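Local coordinates for protein beta-galactosidase (Trichoderma reesei, PDB 3OG2) that probably hydrolyses terminal non-reducing beta-D-galactose residues from beta-D-galactosides, as a family 35 glycoside hydrolase, at residues G707-R718 with I819-E830. Sequence-based numbering, arbitrary orientation.
Sequences GFHAGTLLFRGR and ISWKLTGNLGGE
The ring of Phe708 lies with one face against the backbone of Thr824 and Gly825, where strand 820-824 ends. Its CB meets Gly825 CA at 3.9 Å; CG and CD1 then run along the peptide, CD1 reaching Gly825 N at 3.2 Å, with that nitrogen over the ring centre. CD2 and the tip CZ face the same Gly825 N at 3.5 and 3.6 Å. Thr824 CA adds a CH-pi contact over this face. CE1 meets Asn826 O at the ring edge, while CE2 touches Leu823 CG. Gly825 has no side chain, which lets its backbone lie directly on the ring.

Strands 713-718 and 820-824 pair antiparallel through six backbone hydrogen bonds. Strand 820-824 is outermost on that side of an all-beta domain's five-stranded sheet, its far edge bonded through Trp821 and Leu823 to Ala683 and Pro681; 713-718 pairs on its other side with 775-782. On one face Phe715 CD2 packs on Leu823 CB at 3.6 Å, and Gly717, lacking a side chain, lets its CA sit over the six-membered ring of Trp821, 3.9 Å from the centroid. On the other, Arg718 NH1 approaches Lys822 NZ to 4.2 Å, yet Asp677 forms salt bridges with both and with Arg716, which probably offsets their like charges.

Around the turn, Asn826 CG lies between its own backbone N and carbonyl carbon (chi1 69°). From there ND2 bonds Gly829 O in its amide plane, while OD1 accepts from two waters that reach Gly707, His709 and Ala710. His709 NE2 meets the anti lone pair of Glu830 OE2 at 2.7 Å, ring and carboxylate nearly coplanar. Because Arg134 also bridges that oxygen, the carboxylate is probably ionised, linking this loop to the family 35 TIM-barrel region.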
loop_
_atom_site.group_PDB
_atom_site.type_symbol
_atom_site.label_atom_id
_atom_site.label_comp_id
_atom_site.label_asym_id
_atom_site.label_seq_id
_atom_site.Cartn_x
_atom_site.Cartn_y
_atom_site.Cartn_z
ATOM N N GLY A 707 -15.535 -17.549 19.168
ATOM C CA GLY A 707 -15.104 -17.813 17.795
ATOM C C GLY A 707 -15.522 -16.792 16.770
ATOM O O GLY A 707 -15.350 -17.076 15.551
ATOM N N PHE A 708 -16.062 -15.641 17.189
ATOM C CA PHE A 708 -16.560 -14.627 16.276
ATOM C C PHE A 708 -15.588 -13.443 16.266
ATOM O O PHE A 708 -15.560 -12.715 17.274
ATOM C CB PHE A 708 -17.965 -14.155 16.693
ATOM C CG PHE A 708 -18.959 -15.314 16.707
ATOM C CD1 PHE A 708 -19.254 -16.015 15.547
ATOM C CD2 PHE A 708 -19.579 -15.641 17.913
ATOM C CE1 PHE A 708 -20.180 -17.033 15.600
ATOM C CE2 PHE A 708 -20.473 -16.679 17.997
ATOM C CZ PHE A 708 -20.766 -17.370 16.810
ATOM N N HIS A 709 -14.876 -13.259 15.167
ATOM C CA HIS A 709 -13.792 -12.268 15.131
ATOM C C HIS A 709 -14.018 -11.146 14.137
ATOM O O HIS A 709 -13.166 -10.236 14.072
ATOM C CB HIS A 709 -12.446 -12.969 14.730
ATOM C CG HIS A 709 -12.230 -14.163 15.614
ATOM N ND1 HIS A 709 -12.253 -14.069 17.011
ATOM C CD2 HIS A 709 -12.090 -15.464 15.250
ATOM C CE1 HIS A 709 -12.074 -15.315 17.469
ATOM N NE2 HIS A 709 -11.963 -16.163 16.436
ATOM N N ALA A 710 -15.076 -11.218 13.349
ATOM C CA ALA A 710 -15.217 -10.376 12.168
ATOM C C ALA A 710 -16.624 -9.736 12.116
ATOM O O ALA A 710 -17.653 -10.409 12.238
ATOM C CB ALA A 710 -15.064 -11.204 10.895
ATOM N N GLY A 711 -16.658 -8.446 11.806
ATOM C CA GLY A 711 -17.918 -7.789 11.482
ATOM C C GLY A 711 -18.887 -7.694 12.632
ATOM O O GLY A 711 -18.556 -7.731 13.837
ATOM N N THR A 712 -20.174 -7.530 12.245
ATOM C CA THR A 712 -21.164 -7.163 13.225
ATOM C C THR A 712 -21.553 -8.366 14.095
ATOM O O THR A 712 -21.717 -9.487 13.615
ATOM C CB THR A 712 -22.431 -6.668 12.463
ATOM O OG1 THR A 712 -22.052 -5.720 11.479
ATOM C CG2 THR A 712 -23.469 -6.047 13.401
ATOM N N LEU A 713 -21.731 -8.119 15.392
ATOM C CA LEU A 713 -22.198 -9.112 16.345
ATOM C C LEU A 713 -23.622 -8.808 16.795
ATOM O O LEU A 713 -24.034 -7.633 16.832
ATOM C CB LEU A 713 -21.297 -9.056 17.595
ATOM C CG LEU A 713 -19.807 -9.298 17.367
ATOM C CD1 LEU A 713 -19.079 -9.180 18.711
ATOM C CD2 LEU A 713 -19.577 -10.656 16.702
ATOM N N LEU A 714 -24.359 -9.852 17.161
ATOM C CA LEU A 714 -25.675 -9.694 17.748
ATOM C C LEU A 714 -25.755 -10.482 19.048
ATOM O O LEU A 714 -25.210 -11.574 19.135
ATOM C CB LEU A 714 -26.824 -10.107 16.844
ATOM C CG LEU A 714 -27.092 -9.203 15.639
ATOM C CD1 LEU A 714 -26.198 -9.561 14.480
ATOM C CD2 LEU A 714 -28.575 -9.299 15.232
ATOM N N PHE A 715 -26.467 -9.916 20.000
ATOM C CA PHE A 715 -26.700 -10.557 21.284
ATOM C C PHE A 715 -28.188 -10.564 21.570
ATOM O O PHE A 715 -28.874 -9.585 21.253
ATOM C CB PHE A 715 -26.027 -9.801 22.435
ATOM C CG PHE A 715 -24.523 -9.718 22.240
ATOM C CD1 PHE A 715 -23.942 -8.735 21.416
ATOM C CD2 PHE A 715 -23.709 -10.642 22.853
ATOM C CE1 PHE A 715 -22.569 -8.766 21.199
ATOM C CE2 PHE A 715 -22.324 -10.683 22.707
ATOM C CZ PHE A 715 -21.793 -9.730 21.863
ATOM N N ARG A 716 -28.676 -11.635 22.172
ATOM C CA ARG A 716 -30.106 -11.698 22.557
ATOM C C ARG A 716 -30.155 -12.054 24.041
ATOM O O ARG A 716 -29.626 -13.111 24.434
ATOM C CB ARG A 716 -30.861 -12.745 21.720
ATOM C CG ARG A 716 -31.020 -12.191 20.306
ATOM C CD ARG A 716 -31.662 -13.160 19.400
ATOM N NE ARG A 716 -32.972 -13.676 19.749
ATOM C CZ ARG A 716 -34.115 -13.047 19.511
ATOM N NH1 ARG A 716 -34.082 -11.795 19.019
ATOM N NH2 ARG A 716 -35.307 -13.589 19.747
ATOM N N GLY A 717 -30.699 -11.137 24.817
ATOM C CA GLY A 717 -30.757 -11.323 26.246
ATOM C C GLY A 717 -32.186 -11.496 26.746
ATOM O O GLY A 717 -33.027 -10.587 26.564
ATOM N N ARG A 718 -32.474 -12.638 27.370
ATOM C CA ARG A 718 -33.798 -12.915 27.910
ATOM C C ARG A 718 -33.878 -12.517 29.387
ATOM O O ARG A 718 -32.966 -12.877 30.166
ATOM C CB ARG A 718 -34.087 -14.408 27.835
ATOM C CG ARG A 718 -34.535 -14.883 26.472
ATOM C CD ARG A 718 -34.478 -16.396 26.403
ATOM N NE ARG A 718 -35.106 -16.986 25.228
ATOM C CZ ARG A 718 -34.622 -16.980 24.006
ATOM N NH1 ARG A 718 -33.442 -16.381 23.740
ATOM N NH2 ARG A 718 -35.303 -17.570 23.012
ATOM N N ILE A 819 -30.209 -11.667 33.271
ATOM C CA ILE A 819 -30.377 -11.814 31.822
ATOM C C ILE A 819 -29.580 -13.039 31.405
ATOM O O ILE A 819 -28.416 -13.181 31.822
ATOM C CB ILE A 819 -29.872 -10.596 31.046
ATOM C CG1 ILE A 819 -30.556 -9.297 31.563
ATOM C CG2 ILE A 819 -30.067 -10.829 29.566
ATOM C CD1 ILE A 819 -30.026 -8.054 30.851
ATOM N N SER A 820 -30.212 -13.898 30.614
ATOM C CA SER A 820 -29.516 -15.037 29.982
ATOM C C SER A 820 -29.347 -14.718 28.512
ATOM O O SER A 820 -30.246 -14.126 27.897
ATOM C CB SER A 820 -30.250 -16.366 30.188
ATOM O OG SER A 820 -31.434 -16.391 29.445
ATOM N N TRP A 821 -28.186 -15.128 27.948
ATOM C CA TRP A 821 -27.776 -14.588 26.665
ATOM C C TRP A 821 -27.498 -15.626 25.602
ATOM O O TRP A 821 -26.991 -16.723 25.888
ATOM C CB TRP A 821 -26.480 -13.817 26.875
ATOM C CG TRP A 821 -26.592 -12.600 27.742
ATOM C CD1 TRP A 821 -26.350 -12.557 29.108
ATOM C CD2 TRP A 821 -26.947 -11.279 27.328
ATOM N NE1 TRP A 821 -26.540 -11.267 29.557
ATOM C CE2 TRP A 821 -26.904 -10.462 28.505
ATOM C CE3 TRP A 821 -27.298 -10.707 26.081
ATOM C CZ2 TRP A 821 -27.193 -9.103 28.475
ATOM C CZ3 TRP A 821 -27.593 -9.316 26.048
ATOM C CH2 TRP A 821 -27.535 -8.559 27.254
ATOM N N LYS A 822 -27.719 -15.241 24.357
ATOM C CA LYS A 822 -27.244 -15.946 23.172
ATOM C C LYS A 822 -26.518 -14.894 22.312
ATOM O O LYS A 822 -26.713 -13.667 22.492
ATOM C CB LYS A 822 -28.395 -16.526 22.352
ATOM C CG LYS A 822 -29.246 -17.463 23.204
ATOM C CD LYS A 822 -30.204 -18.235 22.312
ATOM C CE LYS A 822 -31.148 -19.102 23.166
ATOM N NZ LYS A 822 -31.946 -19.998 22.267
ATOM N N LEU A 823 -25.640 -15.376 21.412
ATOM C CA LEU A 823 -24.917 -14.405 20.562
ATOM C C LEU A 823 -24.618 -15.033 19.228
ATOM O O LEU A 823 -24.608 -16.255 19.073
ATOM C CB LEU A 823 -23.638 -13.888 21.231
ATOM C CG LEU A 823 -22.360 -14.752 21.025
ATOM C CD1 LEU A 823 -21.148 -13.952 21.486
ATOM C CD2 LEU A 823 -22.425 -16.119 21.714
ATOM N N THR A 824 -24.330 -14.167 18.249
ATOM C CA THR A 824 -23.734 -14.646 17.012
ATOM C C THR A 824 -22.852 -13.555 16.386
ATOM O O THR A 824 -23.143 -12.368 16.480
ATOM C CB THR A 824 -24.790 -15.074 15.984
ATOM O OG1 THR A 824 -24.130 -15.786 14.927
ATOM C CG2 THR A 824 -25.568 -13.881 15.396
ATOM N N GLY A 825 -21.827 -14.062 15.697
ATOM C CA GLY A 825 -21.141 -13.320 14.655
ATOM C C GLY A 825 -21.358 -14.099 13.333
ATOM O O GLY A 825 -22.445 -14.639 13.098
ATOM N N ASN A 826 -20.321 -14.144 12.488
ATOM C CA ASN A 826 -20.459 -14.832 11.198
ATOM C C ASN A 826 -20.868 -16.285 11.459
ATOM O O ASN A 826 -20.394 -16.920 12.429
ATOM C CB ASN A 826 -19.123 -14.794 10.449
ATOM C CG ASN A 826 -18.026 -15.647 11.090
ATOM O OD1 ASN A 826 -17.454 -15.237 12.129
ATOM N ND2 ASN A 826 -17.735 -16.804 10.511
ATOM N N LEU A 827 -21.718 -16.795 10.593
ATOM C CA LEU A 827 -22.217 -18.149 10.794
ATOM C C LEU A 827 -21.057 -19.141 10.867
ATOM O O LEU A 827 -20.235 -19.208 9.942
ATOM C CB LEU A 827 -23.147 -18.526 9.639
ATOM C CG LEU A 827 -23.805 -19.917 9.791
ATOM C CD1 LEU A 827 -24.773 -19.914 10.946
ATOM C CD2 LEU A 827 -24.556 -20.264 8.485
ATOM N N GLY A 828 -21.049 -19.960 11.937
ATOM C CA GLY A 828 -20.004 -20.965 12.054
ATOM C C GLY A 828 -18.811 -20.497 12.856
ATOM O O GLY A 828 -17.995 -21.314 13.272
ATOM N N GLY A 829 -18.659 -19.156 13.024
ATOM C CA GLY A 829 -17.476 -18.642 13.711
ATOM C C GLY A 829 -16.194 -19.074 13.020
ATOM O O GLY A 829 -15.997 -18.765 11.820
ATOM N N GLU A 830 -15.283 -19.762 13.730
ATOM C CA GLU A 830 -14.030 -20.214 13.141
ATOM C C GLU A 830 -14.273 -21.326 12.142
ATOM O O GLU A 830 -13.371 -21.530 11.301
ATOM C CB GLU A 830 -13.048 -20.692 14.238
ATOM C CG GLU A 830 -12.616 -19.448 15.043
ATOM C CD GLU A 830 -12.067 -19.733 16.407
ATOM O OE1 GLU A 830 -11.891 -20.899 16.840
ATOM O OE2 GLU A 830 -11.788 -18.742 17.116
HETATM O O HOH W 1 -15.018 -15.507 13.274
HETATM O O HOH W 2 -17.833 -12.868 13.432
HETATM O O HOH W 3 -31.330 -15.317 25.328
#